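Local coordinates for Serine/threonine-protein kinase Tel1 (Chaetomium thermophilum, PDB 6SKY) that probably phosphorylates serine and threonine residues of target proteins with ATP, acting as a DNA damage sensor that activates checkpoint signalling, at residues Q2268-L2279 with V2291-C2299; R2173-L2182 with E2209-H2217. All coordinates share one frame; numbering follows the deposited sequence.

Contact 1. Residues Q2268-L2279 with V2291-C2299; sequences QKKYLEPALKEL and VFHQFAVFC
Phe2295 packs as a knob into a hole formed by Gln2268, Leu2272, Glu2273 and Leu2276 of the facing helix. Its CG lies anti to the backbone N (chi1 -157°), which sends the ring across to that helix. Leu2276 CD1 meets Phe2295 CD2 at 3.5 Å, and Leu2272 CD1 meets Phe2295 CD1 at 3.7 Å. Gln2268 CG lies by the far end of the same ring, and its CB by Phe2298 CE2.

One CH-pi contact is present. Leu2272 CD1 sits over a face of Phe2298, 3.9 Å from the ring centroid and offset toward the rim. The other branch, CD2, turns to the CG of Gln2294.

Toward the C-terminal end of 2268-2279 the apolar packing continues. Leu2276 CD1 also touches Val2291 CG1, at 3.5 Å. Leu2279 and Val2291 meet tip to tip. Phe2292 receives Leu2276 CD2 at its ring edge, while Leu2279 CD1 lies 3.9 Å from Phe2292 CZ.

No hydrogen bond crosses between the helices. NE2 of Gln2268 turns to Glu2273 OE2 of its own helix, modelled so close that the bond's details are doubtful.

Helix 2245-2259 packs against both segments, and Phe2295 also touches Asn2380 of helix 2348-2387. The axes approach to 10.1 Å at 146°, so the helices run roughly antiparallel. This is an apolar helical hairpin of the FAT-domain alpha solenoid.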
loop_
_atom_site.group_PDB
_atom_site.type_symbol
_atom_site.label_atom_id
_atom_site.label_comp_id
_atom_site.label_asym_id
_atom_site.label_seq_id
_atom_site.Cartn_x
_atom_site.Cartn_y
_atom_site.Cartn_z
ATOM N N GLN A 2268 -29.999 5.144 -1.583
ATOM C CA GLN A 2268 -31.140 4.864 -0.726
ATOM C C GLN A 2268 -32.338 4.385 -1.524
ATOM O O GLN A 2268 -33.147 3.603 -1.021
ATOM C CB GLN A 2268 -31.508 6.105 0.070
ATOM C CG GLN A 2268 -32.686 5.911 0.975
ATOM C CD GLN A 2268 -33.187 7.203 1.537
ATOM O OE1 GLN A 2268 -32.486 8.205 1.522
ATOM N NE2 GLN A 2268 -34.411 7.195 2.036
ATOM N N LYS A 2269 -32.468 4.832 -2.763
ATOM C CA LYS A 2269 -33.627 4.487 -3.569
ATOM C C LYS A 2269 -33.498 3.114 -4.211
ATOM O O LYS A 2269 -34.507 2.429 -4.395
ATOM C CB LYS A 2269 -33.824 5.558 -4.634
ATOM C CG LYS A 2269 -34.969 5.338 -5.581
ATOM C CD LYS A 2269 -34.872 6.328 -6.726
ATOM C CE LYS A 2269 -36.087 6.268 -7.635
ATOM N NZ LYS A 2269 -36.031 7.325 -8.682
ATOM N N LYS A 2270 -32.282 2.689 -4.540
ATOM C CA LYS A 2270 -32.067 1.447 -5.264
ATOM C C LYS A 2270 -31.637 0.282 -4.391
ATOM O O LYS A 2270 -31.854 -0.866 -4.783
ATOM C CB LYS A 2270 -31.008 1.642 -6.346
ATOM C CG LYS A 2270 -31.395 2.614 -7.412
ATOM C CD LYS A 2270 -30.214 2.955 -8.280
ATOM C CE LYS A 2270 -29.697 1.736 -8.986
ATOM N NZ LYS A 2270 -28.570 2.076 -9.887
ATOM N N TYR A 2271 -31.033 0.528 -3.247
ATOM C CA TYR A 2271 -30.433 -0.582 -2.523
ATOM C C TYR A 2271 -30.893 -0.702 -1.086
ATOM O O TYR A 2271 -31.006 -1.816 -0.586
ATOM C CB TYR A 2271 -28.915 -0.463 -2.557
ATOM C CG TYR A 2271 -28.364 -0.462 -3.948
ATOM C CD1 TYR A 2271 -28.592 -1.525 -4.797
ATOM C CD2 TYR A 2271 -27.626 0.602 -4.419
ATOM C CE1 TYR A 2271 -28.107 -1.526 -6.064
ATOM C CE2 TYR A 2271 -27.136 0.605 -5.685
ATOM C CZ TYR A 2271 -27.378 -0.462 -6.501
ATOM O OH TYR A 2271 -26.887 -0.466 -7.774
ATOM N N LEU A 2272 -31.157 0.402 -0.404
ATOM C CA LEU A 2272 -31.453 0.311 1.017
ATOM C C LEU A 2272 -32.939 0.155 1.300
ATOM O O LEU A 2272 -33.331 -0.683 2.121
ATOM C CB LEU A 2272 -30.896 1.532 1.738
ATOM C CG LEU A 2272 -29.380 1.675 1.653
ATOM C CD1 LEU A 2272 -28.938 2.856 2.435
ATOM C CD2 LEU A 2272 -28.689 0.442 2.163
ATOM N N GLU A 2273 -33.778 0.919 0.633
ATOM C CA GLU A 2273 -35.209 0.765 0.833
ATOM C C GLU A 2273 -35.722 -0.521 0.193
ATOM O O GLU A 2273 -36.597 -1.179 0.769
ATOM C CB GLU A 2273 -35.952 1.980 0.295
ATOM C CG GLU A 2273 -35.663 3.232 1.073
ATOM C CD GLU A 2273 -36.265 4.457 0.435
ATOM O OE1 GLU A 2273 -36.968 4.312 -0.586
ATOM O OE2 GLU A 2273 -36.032 5.568 0.954
ATOM N N PRO A 2274 -35.226 -0.921 -0.984
ATOM C CA PRO A 2274 -35.508 -2.287 -1.436
ATOM C C PRO A 2274 -35.093 -3.356 -0.448
ATOM O O PRO A 2274 -35.786 -4.364 -0.335
ATOM C CB PRO A 2274 -34.717 -2.376 -2.739
ATOM C CG PRO A 2274 -34.777 -1.038 -3.260
ATOM C CD PRO A 2274 -34.678 -0.119 -2.089
ATOM N N ALA A 2275 -33.996 -3.174 0.283
ATOM C CA ALA A 2275 -33.588 -4.187 1.249
ATOM C C ALA A 2275 -34.562 -4.257 2.416
ATOM O O ALA A 2275 -34.989 -5.347 2.822
ATOM C CB ALA A 2275 -32.175 -3.904 1.740
ATOM N N LEU A 2276 -34.935 -3.102 2.967
ATOM C CA LEU A 2276 -35.929 -3.117 4.035
ATOM C C LEU A 2276 -37.248 -3.698 3.560
ATOM O O LEU A 2276 -37.959 -4.338 4.338
ATOM C CB LEU A 2276 -36.152 -1.716 4.592
ATOM C CG LEU A 2276 -35.265 -1.295 5.762
ATOM C CD1 LEU A 2276 -33.917 -0.847 5.280
ATOM C CD2 LEU A 2276 -35.929 -0.186 6.530
ATOM N N LYS A 2277 -37.594 -3.493 2.293
ATOM C CA LYS A 2277 -38.819 -4.083 1.770
ATOM C C LYS A 2277 -38.675 -5.586 1.564
ATOM O O LYS A 2277 -39.655 -6.323 1.698
ATOM C CB LYS A 2277 -39.201 -3.387 0.471
ATOM C CG LYS A 2277 -40.528 -3.807 -0.090
ATOM C CD LYS A 2277 -40.942 -2.912 -1.243
ATOM C CE LYS A 2277 -42.310 -3.312 -1.778
ATOM N NZ LYS A 2277 -42.717 -2.493 -2.952
ATOM N N GLU A 2278 -37.473 -6.056 1.237
ATOM C CA GLU A 2278 -37.244 -7.488 1.099
ATOM C C GLU A 2278 -37.310 -8.198 2.434
ATOM O O GLU A 2278 -37.574 -9.400 2.474
ATOM C CB GLU A 2278 -35.890 -7.767 0.459
ATOM C CG GLU A 2278 -35.795 -7.379 -0.986
ATOM C CD GLU A 2278 -36.828 -8.064 -1.835
ATOM O OE1 GLU A 2278 -36.979 -9.292 -1.702
ATOM O OE2 GLU A 2278 -37.496 -7.373 -2.632
ATOM N N LEU A 2279 -37.038 -7.493 3.531
ATOM C CA LEU A 2279 -37.168 -8.136 4.836
ATOM C C LEU A 2279 -38.566 -8.701 5.054
ATOM O O LEU A 2279 -38.716 -9.738 5.704
ATOM C CB LEU A 2279 -36.818 -7.156 5.948
ATOM C CG LEU A 2279 -35.331 -7.022 6.222
ATOM C CD1 LEU A 2279 -35.113 -6.186 7.442
ATOM C CD2 LEU A 2279 -34.729 -8.381 6.400
ATOM N N VAL A 2291 -29.429 -5.279 7.993
ATOM C CA VAL A 2291 -30.113 -4.296 7.156
ATOM C C VAL A 2291 -30.358 -2.999 7.921
ATOM O O VAL A 2291 -30.125 -1.896 7.405
ATOM C CB VAL A 2291 -31.423 -4.888 6.612
ATOM C CG1 VAL A 2291 -32.168 -3.871 5.822
ATOM C CG2 VAL A 2291 -31.131 -6.075 5.758
ATOM N N PHE A 2292 -30.827 -3.106 9.163
ATOM C CA PHE A 2292 -31.164 -1.920 9.941
ATOM C C PHE A 2292 -29.924 -1.133 10.325
ATOM O O PHE A 2292 -29.940 0.099 10.300
ATOM C CB PHE A 2292 -31.934 -2.316 11.191
ATOM C CG PHE A 2292 -33.306 -2.818 10.922
ATOM C CD1 PHE A 2292 -34.091 -2.225 9.974
ATOM C CD2 PHE A 2292 -33.814 -3.881 11.630
ATOM C CE1 PHE A 2292 -35.351 -2.685 9.731
ATOM C CE2 PHE A 2292 -35.070 -4.340 11.386
ATOM C CZ PHE A 2292 -35.838 -3.741 10.438
ATOM N N HIS A 2293 -28.842 -1.814 10.685
ATOM C CA HIS A 2293 -27.613 -1.095 10.981
ATOM C C HIS A 2293 -27.068 -0.403 9.743
ATOM O O HIS A 2293 -26.598 0.735 9.821
ATOM C CB HIS A 2293 -26.576 -2.046 11.554
ATOM C CG HIS A 2293 -25.289 -1.381 11.906
ATOM N ND1 HIS A 2293 -25.145 -0.587 13.020
ATOM C CD2 HIS A 2293 -24.088 -1.384 11.287
ATOM C CE1 HIS A 2293 -23.907 -0.133 13.076
ATOM N NE2 HIS A 2293 -23.247 -0.599 12.033
ATOM N N GLN A 2294 -27.117 -1.076 8.595
ATOM C CA GLN A 2294 -26.734 -0.459 7.333
ATOM C C GLN A 2294 -27.475 0.849 7.110
ATOM O O GLN A 2294 -26.868 1.891 6.838
ATOM C CB GLN A 2294 -27.035 -1.432 6.199
ATOM C CG GLN A 2294 -26.349 -1.137 4.909
ATOM C CD GLN A 2294 -24.884 -1.354 5.014
ATOM O OE1 GLN A 2294 -24.432 -2.427 5.404
ATOM N NE2 GLN A 2294 -24.116 -0.330 4.691
ATOM N N PHE A 2295 -28.797 0.806 7.222
ATOM C CA PHE A 2295 -29.590 1.989 6.926
ATOM C C PHE A 2295 -29.356 3.095 7.947
ATOM O O PHE A 2295 -29.295 4.274 7.587
ATOM C CB PHE A 2295 -31.061 1.614 6.860
ATOM C CG PHE A 2295 -31.880 2.560 6.067
ATOM C CD1 PHE A 2295 -31.286 3.492 5.259
ATOM C CD2 PHE A 2295 -33.243 2.531 6.138
ATOM C CE1 PHE A 2295 -32.039 4.368 4.534
ATOM C CE2 PHE A 2295 -33.995 3.405 5.416
ATOM C CZ PHE A 2295 -33.395 4.322 4.616
ATOM N N ALA A 2296 -29.221 2.741 9.225
ATOM C CA ALA A 2296 -28.986 3.753 10.249
ATOM C C ALA A 2296 -27.644 4.441 10.059
ATOM O O ALA A 2296 -27.547 5.663 10.180
ATOM C CB ALA A 2296 -29.063 3.124 11.630
ATOM N N VAL A 2297 -26.597 3.676 9.764
ATOM C CA VAL A 2297 -25.288 4.274 9.543
ATOM C C VAL A 2297 -25.294 5.148 8.297
ATOM O O VAL A 2297 -24.675 6.217 8.276
ATOM C CB VAL A 2297 -24.220 3.175 9.473
ATOM C CG1 VAL A 2297 -22.915 3.740 9.011
ATOM C CG2 VAL A 2297 -24.055 2.557 10.828
ATOM N N PHE A 2298 -26.010 4.733 7.250
ATOM C CA PHE A 2298 -26.150 5.580 6.068
ATOM C C PHE A 2298 -26.801 6.914 6.407
ATOM O O PHE A 2298 -26.275 7.976 6.062
ATOM C CB PHE A 2298 -26.952 4.850 4.998
ATOM C CG PHE A 2298 -27.275 5.689 3.803
ATOM C CD1 PHE A 2298 -26.357 5.855 2.792
ATOM C CD2 PHE A 2298 -28.504 6.300 3.684
ATOM C CE1 PHE A 2298 -26.653 6.618 1.705
ATOM C CE2 PHE A 2298 -28.799 7.066 2.599
ATOM C CZ PHE A 2298 -27.875 7.223 1.610
ATOM N N CYS A 2299 -27.958 6.885 7.070
ATOM C CA CYS A 2299 -28.647 8.132 7.390
ATOM C C CYS A 2299 -27.812 9.014 8.308
ATOM O O CYS A 2299 -27.788 10.242 8.156
ATOM C CB CYS A 2299 -29.999 7.840 8.029
ATOM S SG CYS A 2299 -31.216 7.150 6.925
#

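Contact 2. Residues R2173-L2182 with E2209-H2217; sequences RFHRARQETL and EAANALWDH
Arg2173 extends from its backbone, with CG anti to N (chi1 -174°), then bends at chi3 (-57°) to set its guanidinium beside Glu2209. Glu2209 bends at chi2 and comes from the opposite direction. The two flat groups are nearly coplanar. NH1 of Arg2173 donates an almost straight bond, 3.1 Å long, to OE1 of Glu2209, which accepts it on its syn lone pair. Arg2173 NH1 also makes a weak bond to Glu2209 OE2 at 2.6 Å.

The CB of Asn2212 lies over one face of this guanidinium. At its other end, Arg2173 NE forms a salt bridge with Asp2216 OD1 at 3.5 Å. Arg2178 pairs with the second oxygen, NH2 to Asp2216 OD2, also at 3.5 Å. That oxygen is well out of the guanidinium plane, so the attraction is purely between charges. The backbone O of Asp2216 covers a face of the Arg2178 group.

His2217 is placed by its own helix, with ND1 bonded to Ala2213 O. Its ring meets the CB of Arg2178 and, through CE1, Leu2182 CD2 at 3.6 Å. Phe1958 of the second subunit meets the same ring, so this corner of the contact borders the dimer interface.

Two arginines and two acids thus form a salt-bridge network. Asp2216 is shared between both arginines, so one carboxylate joins the end of helix 2154-2174 to the start of helix 2178-2189.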
loop_
_atom_site.group_PDB
_atom_site.type_symbol
_atom_site.label_atom_id
_atom_site.label_comp_id
_atom_site.label_asym_id
_atom_site.label_seq_id
_atom_site.Cartn_x
_atom_site.Cartn_y
_atom_site.Cartn_z
ATOM N N ARG A 2173 -10.466 -15.042 5.215
ATOM C CA ARG A 2173 -10.674 -13.611 5.081
ATOM C C ARG A 2173 -10.323 -12.883 6.365
ATOM O O ARG A 2173 -9.697 -11.822 6.320
ATOM C CB ARG A 2173 -12.110 -13.320 4.675
ATOM C CG ARG A 2173 -12.363 -11.869 4.375
ATOM C CD ARG A 2173 -13.559 -11.683 3.471
ATOM N NE ARG A 2173 -13.434 -12.419 2.221
ATOM C CZ ARG A 2173 -14.218 -13.430 1.884
ATOM N NH1 ARG A 2173 -14.047 -14.052 0.728
ATOM N NH2 ARG A 2173 -15.184 -13.813 2.704
ATOM N N PHE A 2174 -10.702 -13.426 7.525
ATOM C CA PHE A 2174 -10.354 -12.713 8.754
ATOM C C PHE A 2174 -8.843 -12.613 8.955
ATOM O O PHE A 2174 -8.356 -11.637 9.528
ATOM C CB PHE A 2174 -10.989 -13.349 9.982
ATOM C CG PHE A 2174 -10.632 -12.639 11.262
ATOM C CD1 PHE A 2174 -11.291 -11.488 11.636
ATOM C CD2 PHE A 2174 -9.614 -13.099 12.070
ATOM C CE1 PHE A 2174 -10.952 -10.822 12.797
ATOM C CE2 PHE A 2174 -9.275 -12.436 13.231
ATOM C CZ PHE A 2174 -9.946 -11.300 13.594
ATOM N N HIS A 2175 -8.087 -13.608 8.518
ATOM C CA HIS A 2175 -6.640 -13.567 8.676
ATOM C C HIS A 2175 -5.951 -12.670 7.665
ATOM O O HIS A 2175 -4.722 -12.588 7.683
ATOM C CB HIS A 2175 -6.046 -14.968 8.559
ATOM C CG HIS A 2175 -6.119 -15.768 9.816
ATOM N ND1 HIS A 2175 -7.307 -16.192 10.360
ATOM C CD2 HIS A 2175 -5.147 -16.233 10.630
ATOM C CE1 HIS A 2175 -7.065 -16.878 11.459
ATOM N NE2 HIS A 2175 -5.761 -16.918 11.644
ATOM N N ARG A 2176 -6.702 -12.021 6.777
ATOM C CA ARG A 2176 -6.142 -11.192 5.711
ATOM C C ARG A 2176 -5.152 -11.977 4.860
ATOM O O ARG A 2176 -4.077 -11.484 4.519
ATOM C CB ARG A 2176 -5.485 -9.931 6.269
ATOM C CG ARG A 2176 -6.373 -9.110 7.173
ATOM C CD ARG A 2176 -7.543 -8.543 6.418
ATOM N NE ARG A 2176 -8.328 -7.613 7.223
ATOM C CZ ARG A 2176 -8.005 -6.339 7.418
ATOM N NH1 ARG A 2176 -8.783 -5.563 8.160
ATOM N NH2 ARG A 2176 -6.902 -5.840 6.877
ATOM N N ALA A 2177 -5.511 -13.204 4.513
ATOM C CA ALA A 2177 -4.690 -14.051 3.654
ATOM C C ALA A 2177 -5.258 -13.955 2.247
ATOM O O ALA A 2177 -6.229 -14.632 1.914
ATOM C CB ALA A 2177 -4.675 -15.485 4.163
ATOM N N ARG A 2178 -4.656 -13.100 1.422
ATOM C CA ARG A 2178 -5.242 -12.787 0.124
ATOM C C ARG A 2178 -5.117 -13.957 -0.834
ATOM O O ARG A 2178 -6.072 -14.304 -1.537
ATOM C CB ARG A 2178 -4.572 -11.555 -0.477
ATOM C CG ARG A 2178 -4.610 -10.320 0.368
ATOM C CD ARG A 2178 -5.995 -10.043 0.864
ATOM N NE ARG A 2178 -6.038 -8.808 1.637
ATOM C CZ ARG A 2178 -6.978 -8.521 2.528
ATOM N NH1 ARG A 2178 -6.941 -7.372 3.181
ATOM N NH2 ARG A 2178 -7.948 -9.389 2.775
ATOM N N GLN A 2179 -3.941 -14.570 -0.884
ATOM C CA GLN A 2179 -3.710 -15.619 -1.859
ATOM C C GLN A 2179 -4.565 -16.843 -1.579
ATOM O O GLN A 2179 -4.975 -17.532 -2.511
ATOM C CB GLN A 2179 -2.231 -15.978 -1.888
ATOM C CG GLN A 2179 -1.839 -16.865 -3.042
ATOM C CD GLN A 2179 -2.179 -16.266 -4.374
ATOM O OE1 GLN A 2179 -2.694 -16.938 -5.260
ATOM N NE2 GLN A 2179 -1.885 -14.993 -4.528
ATOM N N GLU A 2180 -4.885 -17.109 -0.319
ATOM C CA GLU A 2180 -5.699 -18.273 -0.014
ATOM C C GLU A 2180 -7.157 -18.057 -0.374
ATOM O O GLU A 2180 -7.819 -18.984 -0.842
ATOM C CB GLU A 2180 -5.558 -18.640 1.455
ATOM C CG GLU A 2180 -4.196 -19.150 1.821
ATOM C CD GLU A 2180 -3.769 -20.335 0.979
ATOM O OE1 GLU A 2180 -4.641 -21.123 0.558
ATOM O OE2 GLU A 2180 -2.556 -20.483 0.733
ATOM N N THR A 2181 -7.679 -16.847 -0.182
ATOM C CA THR A 2181 -9.031 -16.565 -0.649
ATOM C C THR A 2181 -9.099 -16.597 -2.165
ATOM O O THR A 2181 -10.090 -17.056 -2.735
ATOM C CB THR A 2181 -9.509 -15.213 -0.135
ATOM O OG1 THR A 2181 -8.673 -14.183 -0.665
ATOM C CG2 THR A 2181 -9.457 -15.168 1.357
ATOM N N LEU A 2182 -8.049 -16.127 -2.833
ATOM C CA LEU A 2182 -7.997 -16.204 -4.288
ATOM C C LEU A 2182 -8.002 -17.650 -4.765
ATOM O O LEU A 2182 -8.767 -18.018 -5.663
ATOM C CB LEU A 2182 -6.756 -15.473 -4.779
ATOM C CG LEU A 2182 -6.754 -14.820 -6.142
ATOM C CD1 LEU A 2182 -8.051 -14.108 -6.352
ATOM C CD2 LEU A 2182 -5.627 -13.851 -6.169
ATOM N N GLU A 2209 -18.717 -15.239 -3.494
ATOM C CA GLU A 2209 -17.367 -15.445 -2.985
ATOM C C GLU A 2209 -16.324 -14.849 -3.921
ATOM O O GLU A 2209 -15.333 -14.264 -3.470
ATOM C CB GLU A 2209 -17.111 -16.929 -2.767
ATOM C CG GLU A 2209 -15.720 -17.240 -2.283
ATOM C CD GLU A 2209 -15.291 -16.351 -1.131
ATOM O OE1 GLU A 2209 -16.102 -16.145 -0.201
ATOM O OE2 GLU A 2209 -14.142 -15.853 -1.156
ATOM N N ALA A 2210 -16.531 -14.982 -5.229
ATOM C CA ALA A 2210 -15.613 -14.359 -6.177
ATOM C C ALA A 2210 -15.616 -12.842 -6.039
ATOM O O ALA A 2210 -14.559 -12.199 -6.099
ATOM C CB ALA A 2210 -15.979 -14.766 -7.595
ATOM N N ALA A 2211 -16.795 -12.252 -5.854
ATOM C CA ALA A 2211 -16.873 -10.813 -5.647
ATOM C C ALA A 2211 -16.170 -10.398 -4.365
ATOM O O ALA A 2211 -15.544 -9.338 -4.311
ATOM C CB ALA A 2211 -18.326 -10.365 -5.626
ATOM N N ASN A 2212 -16.264 -11.215 -3.318
ATOM C CA ASN A 2212 -15.558 -10.907 -2.078
ATOM C C ASN A 2212 -14.053 -10.928 -2.276
ATOM O O ASN A 2212 -13.336 -10.075 -1.745
ATOM C CB ASN A 2212 -15.954 -11.891 -0.991
ATOM C CG ASN A 2212 -17.247 -11.539 -0.344
ATOM O OD1 ASN A 2212 -17.581 -10.373 -0.216
ATOM N ND2 ASN A 2212 -17.988 -12.543 0.082
ATOM N N ALA A 2213 -13.551 -11.900 -3.033
ATOM C CA ALA A 2213 -12.124 -11.936 -3.327
ATOM C C ALA A 2213 -11.685 -10.687 -4.081
ATOM O O ALA A 2213 -10.676 -10.058 -3.738
ATOM C CB ALA A 2213 -11.791 -13.192 -4.118
ATOM N N LEU A 2214 -12.443 -10.304 -5.112
ATOM C CA LEU A 2214 -12.135 -9.079 -5.848
ATOM C C LEU A 2214 -12.105 -7.869 -4.927
ATOM O O LEU A 2214 -11.162 -7.079 -4.957
ATOM C CB LEU A 2214 -13.145 -8.860 -6.966
ATOM C CG LEU A 2214 -12.968 -9.717 -8.207
ATOM C CD1 LEU A 2214 -14.032 -9.403 -9.218
ATOM C CD2 LEU A 2214 -11.608 -9.492 -8.780
ATOM N N TRP A 2215 -13.134 -7.705 -4.101
ATOM C CA TRP A 2215 -13.186 -6.551 -3.214
ATOM C C TRP A 2215 -12.013 -6.531 -2.258
ATOM O O TRP A 2215 -11.506 -5.460 -1.917
ATOM C CB TRP A 2215 -14.489 -6.542 -2.426
ATOM C CG TRP A 2215 -14.590 -5.415 -1.459
ATOM C CD1 TRP A 2215 -14.270 -5.441 -0.146
ATOM C CD2 TRP A 2215 -15.052 -4.091 -1.731
ATOM N NE1 TRP A 2215 -14.499 -4.223 0.424
ATOM C CE2 TRP A 2215 -14.978 -3.373 -0.534
ATOM C CE3 TRP A 2215 -15.519 -3.443 -2.873
ATOM C CZ2 TRP A 2215 -15.353 -2.047 -0.444
ATOM C CZ3 TRP A 2215 -15.888 -2.132 -2.779
ATOM C CH2 TRP A 2215 -15.804 -1.447 -1.577
ATOM N N ASP A 2216 -11.568 -7.693 -1.803
ATOM C CA ASP A 2216 -10.454 -7.709 -0.868
ATOM C C ASP A 2216 -9.103 -7.563 -1.544
ATOM O O ASP A 2216 -8.109 -7.346 -0.852
ATOM C CB ASP A 2216 -10.496 -8.979 -0.027
ATOM C CG ASP A 2216 -11.560 -8.912 1.051
ATOM O OD1 ASP A 2216 -12.700 -9.352 0.805
ATOM O OD2 ASP A 2216 -11.268 -8.386 2.144
ATOM N N HIS A 2217 -9.033 -7.661 -2.863
ATOM C CA HIS A 2217 -7.801 -7.315 -3.557
ATOM C C HIS A 2217 -7.755 -5.876 -4.043
ATOM O O HIS A 2217 -6.748 -5.474 -4.626
ATOM C CB HIS A 2217 -7.573 -8.247 -4.736
ATOM C CG HIS A 2217 -6.831 -9.486 -4.368
ATOM N ND1 HIS A 2217 -7.454 -10.606 -3.872
ATOM C CD2 HIS A 2217 -5.510 -9.769 -4.394
ATOM C CE1 HIS A 2217 -6.552 -11.534 -3.625
ATOM N NE2 HIS A 2217 -5.364 -11.051 -3.932
#

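In the fold
Along the chain, contact 2 comes first. Helix 2154-2174 ends in a Schellman motif at Arg2176, and helix 2178-2189 follows. The chain then returns through helix 2203-2217, closing a loop of 26 residues that is mostly helical. Helices 2220-2232 and 2245-2259 come next. Contact 1 then joins neighbouring helices 2264-2279 and 2286-2303 across 11 residues. The two loops are in series within one FAT region and neither nest nor cross. The centres of contact 1 and contact 2 lie about 25 Å apart. Helix 2220-2232 packs on helix 2203-2217, through residues not used in contact 2. Helix 2245-2259 ties contact 1 to contact 2, since its Lys2251 makes a weak hydrogen bond to Asn2212. Contact 2 alone touches the second subunit.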